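Local structure of sniffer CG10964-PA (Drosophila melanogaster, 1SNY) at residues D80-A92 and Q132-C145. The protein probably reduces carbonyl compounds with NADPH, as a short-chain dehydrogenase/reductase whose Rossmann fold binds the dinucleotide. Numbering follows the deposited sequence.
With NAP (NADP nicotinamide-adenine-dinucleotide phosphate), chain B.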
loop_
_atom_site.group_PDB
_atom_site.type_symbol
_atom_site.label_atom_id
_atom_site.label_comp_id
_atom_site.label_asym_id
_atom_site.label_seq_id
_atom_site.Cartn_x
_atom_site.Cartn_y
_atom_site.Cartn_z
ATOM N N ASP A 80 -22.755 3.579 1.409
ATOM C CA ASP A 80 -21.766 2.509 1.487
ATOM C C ASP A 80 -20.610 3.082 0.673
ATOM O O ASP A 80 -20.691 3.202 -0.551
ATOM C CB ASP A 80 -22.275 1.205 0.862
ATOM C CG ASP A 80 -21.268 0.070 0.993
ATOM O OD1 ASP A 80 -21.672 -1.069 1.316
ATOM O OD2 ASP A 80 -20.063 0.319 0.766
ATOM N N LEU A 81 -19.546 3.457 1.372
ATOM C CA LEU A 81 -18.383 4.072 0.744
ATOM C C LEU A 81 -17.838 3.393 -0.514
ATOM O O LEU A 81 -17.076 4.000 -1.264
ATOM C CB LEU A 81 -17.284 4.244 1.799
ATOM C CG LEU A 81 -17.729 5.180 2.936
ATOM C CD1 LEU A 81 -16.631 5.316 3.976
ATOM C CD2 LEU A 81 -18.076 6.545 2.362
ATOM N N ARG A 82 -18.234 2.146 -0.754
ATOM C CA ARG A 82 -17.779 1.425 -1.940
ATOM C C ARG A 82 -18.480 1.929 -3.204
ATOM O O ARG A 82 -18.045 1.651 -4.322
ATOM C CB ARG A 82 -18.022 -0.081 -1.773
ATOM C CG ARG A 82 -17.140 -0.733 -0.719
ATOM C CD ARG A 82 -17.483 -2.201 -0.516
ATOM N NE ARG A 82 -18.837 -2.375 0.004
ATOM C CZ ARG A 82 -19.333 -3.530 0.437
ATOM N NH1 ARG A 82 -18.586 -4.625 0.419
ATOM N NH2 ARG A 82 -20.578 -3.589 0.896
ATOM N N ASN A 83 -19.561 2.680 -3.025
ATOM C CA ASN A 83 -20.311 3.211 -4.161
ATOM C C ASN A 83 -19.801 4.596 -4.546
ATOM O O ASN A 83 -20.395 5.617 -4.188
ATOM C CB ASN A 83 -21.798 3.270 -3.811
ATOM C CG ASN A 83 -22.336 1.926 -3.360
ATOM O OD1 ASN A 83 -22.288 0.942 -4.103
ATOM N ND2 ASN A 83 -22.845 1.872 -2.132
ATOM N N PHE A 84 -18.699 4.617 -5.289
ATOM C CA PHE A 84 -18.061 5.854 -5.718
ATOM C C PHE A 84 -18.955 6.859 -6.437
ATOM O O PHE A 84 -18.674 8.059 -6.428
ATOM C CB PHE A 84 -16.851 5.528 -6.596
ATOM C CG PHE A 84 -15.824 4.681 -5.906
ATOM C CD1 PHE A 84 -15.439 3.452 -6.440
ATOM C CD2 PHE A 84 -15.258 5.099 -4.702
ATOM C CE1 PHE A 84 -14.505 2.651 -5.782
ATOM C CE2 PHE A 84 -14.322 4.305 -4.036
ATOM C CZ PHE A 84 -13.946 3.080 -4.575
ATOM N N ASP A 85 -20.028 6.382 -7.062
ATOM C CA ASP A 85 -20.925 7.284 -7.774
ATOM C C ASP A 85 -21.837 8.028 -6.814
ATOM O O ASP A 85 -22.434 9.043 -7.171
ATOM C CB ASP A 85 -21.768 6.509 -8.791
ATOM C CG ASP A 85 -20.921 5.798 -9.818
ATOM O OD1 ASP A 85 -20.026 6.446 -10.399
ATOM O OD2 ASP A 85 -21.151 4.592 -10.047
ATOM N N ALA A 86 -21.930 7.522 -5.591
ATOM C CA ALA A 86 -22.772 8.131 -4.575
ATOM C C ALA A 86 -22.093 9.309 -3.869
ATOM O O ALA A 86 -22.738 10.038 -3.117
ATOM C CB ALA A 86 -23.183 7.078 -3.554
ATOM N N TYR A 87 -20.799 9.497 -4.111
ATOM C CA TYR A 87 -20.065 10.582 -3.465
ATOM C C TYR A 87 -20.538 11.972 -3.860
ATOM O O TYR A 87 -20.644 12.856 -3.009
ATOM C CB TYR A 87 -18.565 10.469 -3.752
ATOM C CG TYR A 87 -17.862 9.326 -3.048
ATOM C CD1 TYR A 87 -16.471 9.320 -2.926
ATOM C CD2 TYR A 87 -18.573 8.240 -2.529
ATOM C CE1 TYR A 87 -15.804 8.269 -2.313
ATOM C CE2 TYR A 87 -17.908 7.174 -1.907
ATOM C CZ TYR A 87 -16.520 7.200 -1.810
ATOM O OH TYR A 87 -15.842 6.155 -1.232
ATOM N N ASP A 88 -20.804 12.172 -5.146
ATOM C CA ASP A 88 -21.264 13.470 -5.628
ATOM C C ASP A 88 -22.414 14.010 -4.783
ATOM O O ASP A 88 -22.460 15.201 -4.480
ATOM C CB ASP A 88 -21.704 13.370 -7.091
ATOM C CG ASP A 88 -20.553 13.553 -8.062
ATOM O OD1 ASP A 88 -20.752 13.340 -9.282
ATOM O OD2 ASP A 88 -19.447 13.918 -7.607
ATOM N N LYS A 89 -23.336 13.135 -4.395
ATOM C CA LYS A 89 -24.470 13.566 -3.596
ATOM C C LYS A 89 -24.083 13.769 -2.140
ATOM O O LYS A 89 -24.636 14.635 -1.460
ATOM C CB LYS A 89 -25.615 12.557 -3.673
ATOM C CG LYS A 89 -26.900 13.091 -3.061
ATOM C CD LYS A 89 -27.996 12.047 -3.003
ATOM C CE LYS A 89 -29.280 12.661 -2.461
ATOM N NZ LYS A 89 -29.061 13.352 -1.157
ATOM N N LEU A 90 -23.143 12.964 -1.652
ATOM C CA LEU A 90 -22.708 13.105 -0.273
ATOM C C LEU A 90 -22.218 14.537 -0.104
ATOM O O LEU A 90 -22.657 15.251 0.794
ATOM C CB LEU A 90 -21.570 12.132 0.043
ATOM C CG LEU A 90 -21.118 12.122 1.510
ATOM C CD1 LEU A 90 -22.243 11.560 2.372
ATOM C CD2 LEU A 90 -19.861 11.275 1.673
ATOM N N VAL A 91 -21.315 14.948 -0.989
ATOM C CA VAL A 91 -20.753 16.292 -0.955
ATOM C C VAL A 91 -21.818 17.358 -1.182
ATOM O O VAL A 91 -21.730 18.457 -0.637
ATOM C CB VAL A 91 -19.632 16.449 -2.012
ATOM C CG1 VAL A 91 -19.293 17.912 -2.211
ATOM C CG2 VAL A 91 -18.390 15.694 -1.554
ATOM N N ALA A 92 -22.820 17.034 -1.992
ATOM C CA ALA A 92 -23.894 17.979 -2.264
ATOM C C ALA A 92 -24.622 18.281 -0.964
ATOM O O ALA A 92 -24.807 19.441 -0.604
ATOM C CB ALA A 92 -24.865 17.398 -3.288
ATOM N N GLN A 132 -9.480 -1.919 -1.335
ATOM C CA GLN A 132 -10.503 -0.988 -1.810
ATOM C C GLN A 132 -11.120 -0.140 -0.693
ATOM O O GLN A 132 -11.269 1.070 -0.835
ATOM C CB GLN A 132 -11.619 -1.749 -2.546
ATOM C CG GLN A 132 -12.713 -0.840 -3.038
ATOM C CD GLN A 132 -13.811 -1.600 -3.733
ATOM O OE1 GLN A 132 -14.438 -2.473 -3.137
ATOM N NE2 GLN A 132 -14.046 -1.280 -5.000
ATOM N N THR A 133 -11.464 -0.767 0.425
ATOM C CA THR A 133 -12.082 -0.057 1.540
ATOM C C THR A 133 -11.112 0.765 2.395
ATOM O O THR A 133 -11.429 1.886 2.798
ATOM C CB THR A 133 -12.823 -1.036 2.482
ATOM O OG1 THR A 133 -13.948 -1.606 1.798
ATOM C CG2 THR A 133 -13.304 -0.311 3.735
ATOM N N ASN A 134 -9.933 0.211 2.665
ATOM C CA ASN A 134 -8.959 0.909 3.506
ATOM C C ASN A 134 -8.053 1.888 2.770
ATOM O O ASN A 134 -7.460 2.780 3.387
ATOM C CB ASN A 134 -8.081 -0.112 4.243
ATOM C CG ASN A 134 -8.845 -0.875 5.306
ATOM O OD1 ASN A 134 -10.068 -0.788 5.390
ATOM N ND2 ASN A 134 -8.124 -1.640 6.123
ATOM N N THR A 135 -7.944 1.745 1.457
ATOM C CA THR A 135 -7.038 2.614 0.706
ATOM C C THR A 135 -7.714 3.475 -0.354
ATOM O O THR A 135 -7.630 4.711 -0.327
ATOM C CB THR A 135 -5.940 1.770 0.024
ATOM O OG1 THR A 135 -5.349 0.884 0.985
ATOM C CG2 THR A 135 -4.860 2.674 -0.592
ATOM N N VAL A 136 -8.398 2.819 -1.285
ATOM C CA VAL A 136 -9.062 3.532 -2.366
ATOM C C VAL A 136 -10.164 4.470 -1.883
ATOM O O VAL A 136 -10.246 5.609 -2.337
ATOM C CB VAL A 136 -9.627 2.531 -3.396
ATOM C CG1 VAL A 136 -10.316 3.283 -4.532
ATOM C CG2 VAL A 136 -8.495 1.682 -3.955
ATOM N N VAL A 137 -11.002 4.007 -0.956
ATOM C CA VAL A 137 -12.082 4.844 -0.439
ATOM C C VAL A 137 -11.565 6.151 0.168
ATOM O O VAL A 137 -12.009 7.236 -0.196
ATOM C CB VAL A 137 -12.934 4.078 0.605
ATOM C CG1 VAL A 137 -13.828 5.051 1.369
ATOM C CG2 VAL A 137 -13.808 3.029 -0.106
ATOM N N PRO A 138 -10.609 6.070 1.103
ATOM C CA PRO A 138 -10.108 7.321 1.684
ATOM C C PRO A 138 -9.572 8.296 0.629
ATOM O O PRO A 138 -9.739 9.505 0.757
ATOM C CB PRO A 138 -9.014 6.841 2.634
ATOM C CG PRO A 138 -9.516 5.504 3.074
ATOM C CD PRO A 138 -10.027 4.899 1.778
ATOM N N ILE A 139 -8.916 7.771 -0.404
ATOM C CA ILE A 139 -8.362 8.626 -1.457
ATOM C C ILE A 139 -9.492 9.266 -2.261
ATOM O O ILE A 139 -9.473 10.459 -2.547
ATOM C CB ILE A 139 -7.458 7.823 -2.440
ATOM C CG1 ILE A 139 -6.203 7.319 -1.714
ATOM C CG2 ILE A 139 -7.090 8.690 -3.644
ATOM C CD1 ILE A 139 -5.308 6.429 -2.576
HETATM N N MSE A 140 -10.479 8.461 -2.624
HETATM C CA MSE A 140 -11.593 8.977 -3.402
HETATM C C MSE A 140 -12.491 9.924 -2.619
HETATM O O MSE A 140 -13.015 10.880 -3.190
HETATM C CB MSE A 140 -12.405 7.825 -3.995
HETATM C CG MSE A 140 -11.619 6.976 -4.996
HETATM SE SE MSE A 140 -10.839 7.937 -6.482
HETATM C CE MSE A 140 -12.448 8.170 -7.587
ATOM N N LEU A 141 -12.666 9.686 -1.323
ATOM C CA LEU A 141 -13.490 10.586 -0.525
ATOM C C LEU A 141 -12.730 11.899 -0.348
ATOM O O LEU A 141 -13.323 12.975 -0.361
ATOM C CB LEU A 141 -13.822 9.977 0.845
ATOM C CG LEU A 141 -14.832 10.784 1.675
ATOM C CD1 LEU A 141 -16.060 11.112 0.824
ATOM C CD2 LEU A 141 -15.249 9.997 2.905
ATOM N N ALA A 142 -11.410 11.806 -0.182
ATOM C CA ALA A 142 -10.597 13.006 -0.027
ATOM C C ALA A 142 -10.792 13.840 -1.283
ATOM O O ALA A 142 -11.032 15.043 -1.213
ATOM C CB ALA A 142 -9.118 12.633 0.141
ATOM N N LYS A 143 -10.709 13.175 -2.434
ATOM C CA LYS A 143 -10.879 13.829 -3.729
ATOM C C LYS A 143 -12.201 14.587 -3.804
ATOM O O LYS A 143 -12.236 15.771 -4.170
ATOM C CB LYS A 143 -10.824 12.788 -4.861
ATOM C CG LYS A 143 -11.172 13.352 -6.245
ATOM C CD LYS A 143 -11.297 12.254 -7.304
ATOM C CE LYS A 143 -11.714 12.846 -8.647
ATOM N NZ LYS A 143 -11.820 11.821 -9.723
ATOM N N ALA A 144 -13.281 13.904 -3.446
ATOM C CA ALA A 144 -14.615 14.491 -3.492
ATOM C C ALA A 144 -14.794 15.673 -2.547
ATOM O O ALA A 144 -15.438 16.658 -2.893
ATOM C CB ALA A 144 -15.660 13.424 -3.185
ATOM N N CYS A 145 -14.218 15.576 -1.356
ATOM C CA CYS A 145 -14.332 16.635 -0.363
ATOM C C CYS A 145 -13.393 17.806 -0.589
ATOM O O CYS A 145 -13.516 18.831 0.079
ATOM C CB CYS A 145 -14.070 16.071 1.036
ATOM S SG CYS A 145 -15.297 14.897 1.628
HETATM P PA NAP B . -14.917 -1.598 13.647
HETATM O O1A NAP B . -14.959 -2.778 12.877
HETATM O O2A NAP B . -15.475 -1.440 15.046
HETATM O O5B NAP B . -15.571 -0.395 12.820
HETATM C C5B NAP B . -15.287 -0.265 11.403
HETATM C C4B NAP B . -16.303 0.848 10.994
HETATM O O4B NAP B . -16.093 1.089 9.525
HETATM C C3B NAP B . -17.808 0.442 11.082
HETATM O O3B NAP B . -18.533 1.623 11.458
HETATM C C2B NAP B . -18.106 -0.053 9.683
HETATM O O2B NAP B . -19.474 -0.086 9.297
HETATM C C1B NAP B . -17.293 0.927 8.807
HETATM N N9A NAP B . -17.129 0.353 7.482
HETATM C C8A NAP B . -16.471 -0.773 7.030
HETATM N N7A NAP B . -16.568 -0.967 5.719
HETATM C C5A NAP B . -17.339 0.105 5.297
HETATM C C6A NAP B . -17.787 0.445 4.008
HETATM N N6A NAP B . -17.555 -0.230 2.853
HETATM N N1A NAP B . -18.564 1.613 3.891
HETATM C C2A NAP B . -18.874 2.396 5.016
HETATM N N3A NAP B . -18.448 2.079 6.297
HETATM C C4A NAP B . -17.684 0.925 6.386
HETATM O O3 NAP B . -13.416 -1.124 13.771
HETATM P PN NAP B . -12.716 0.070 14.524
HETATM O O1N NAP B . -11.791 -0.442 15.548
HETATM O O2N NAP B . -13.807 0.966 14.995
HETATM O O5D NAP B . -11.841 0.716 13.372
HETATM C C5D NAP B . -11.868 2.169 13.155
HETATM C C4D NAP B . -10.647 2.543 12.333
HETATM O O4D NAP B . -9.459 2.469 13.163
HETATM C C3D NAP B . -10.342 1.625 11.106
HETATM O O3D NAP B . -9.917 2.414 9.969
HETATM C C2D NAP B . -9.265 0.696 11.645
HETATM O O2D NAP B . -8.485 0.093 10.636
HETATM C C1D NAP B . -8.473 1.602 12.510
HETATM N N1N NAP B . -7.740 0.995 13.643
HETATM C C2N NAP B . -8.342 0.289 14.733
HETATM C C3N NAP B . -7.487 -0.221 15.724
HETATM C C7N NAP B . -8.078 -0.985 16.917
HETATM O O7N NAP B . -7.283 -1.398 17.740
HETATM N N7N NAP B . -9.365 -1.173 17.030
HETATM C C4N NAP B . -6.032 -0.038 15.651
HETATM C C5N NAP B . -5.498 0.670 14.547
HETATM C C6N NAP B . -6.338 1.194 13.531
HETATM P P2B NAP B . -20.433 -1.404 9.498
HETATM O O1X NAP B . -20.859 -1.385 10.968
HETATM O O2X NAP B . -21.540 -1.096 8.546
HETATM O O3X NAP B . -19.595 -2.631 9.170
#
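Tyr87 is the knob of this apolar interface, seated among Val137, Met140, Leu141 and Ala144. Its ring has Leu141 CD1 over one face and Phe84 CA over the other, while Met140 C lies at its edge, 3.7 Å from Tyr87 CE1. With CG anti to the carbonyl carbon (chi1 -71°), the ring reaches back along its own segment, and Tyr87 OH donates a very short 2.5 Å hydrogen bond to Leu81 O. Val137 CG1 touches both Tyr87 OH (3.5 Å) and Leu81 CB (3.6 Å). Phe84 crosses Val136 and Met140 nearly at right angles, its CZ 3.6 Å from Val136 CG1.

The side-chain hydrogen bonds and salt bridge form inside 80-92. Arg82 grips Asp80 side-on: NH2 meets OD1 at 2.8 Å and NE meets OD2, which also accepts from Arg82 N in an Asx turn. NADP adenine makes two weak hydrogen bonds, N6A to Asp80 OD2 and Leu81 N to N1A. Replacing Asp80 by an alanine is likely to strip the Arg82 guanidinium of its carboxylate mate, undo the Asx turn and take an acceptor from N6A.

Asp80 and Leu81, after strand 74-78 of the parallel Rossmann sheet, line the adenine pocket; the axes of segments 87-92 and 132-145, within helices 87-98 and 124-155, approach to 9.8 Å at -47°. Leu141 also touches strand 105-108, and Phe84 and Met140 pack on Ser124 of the second subunit.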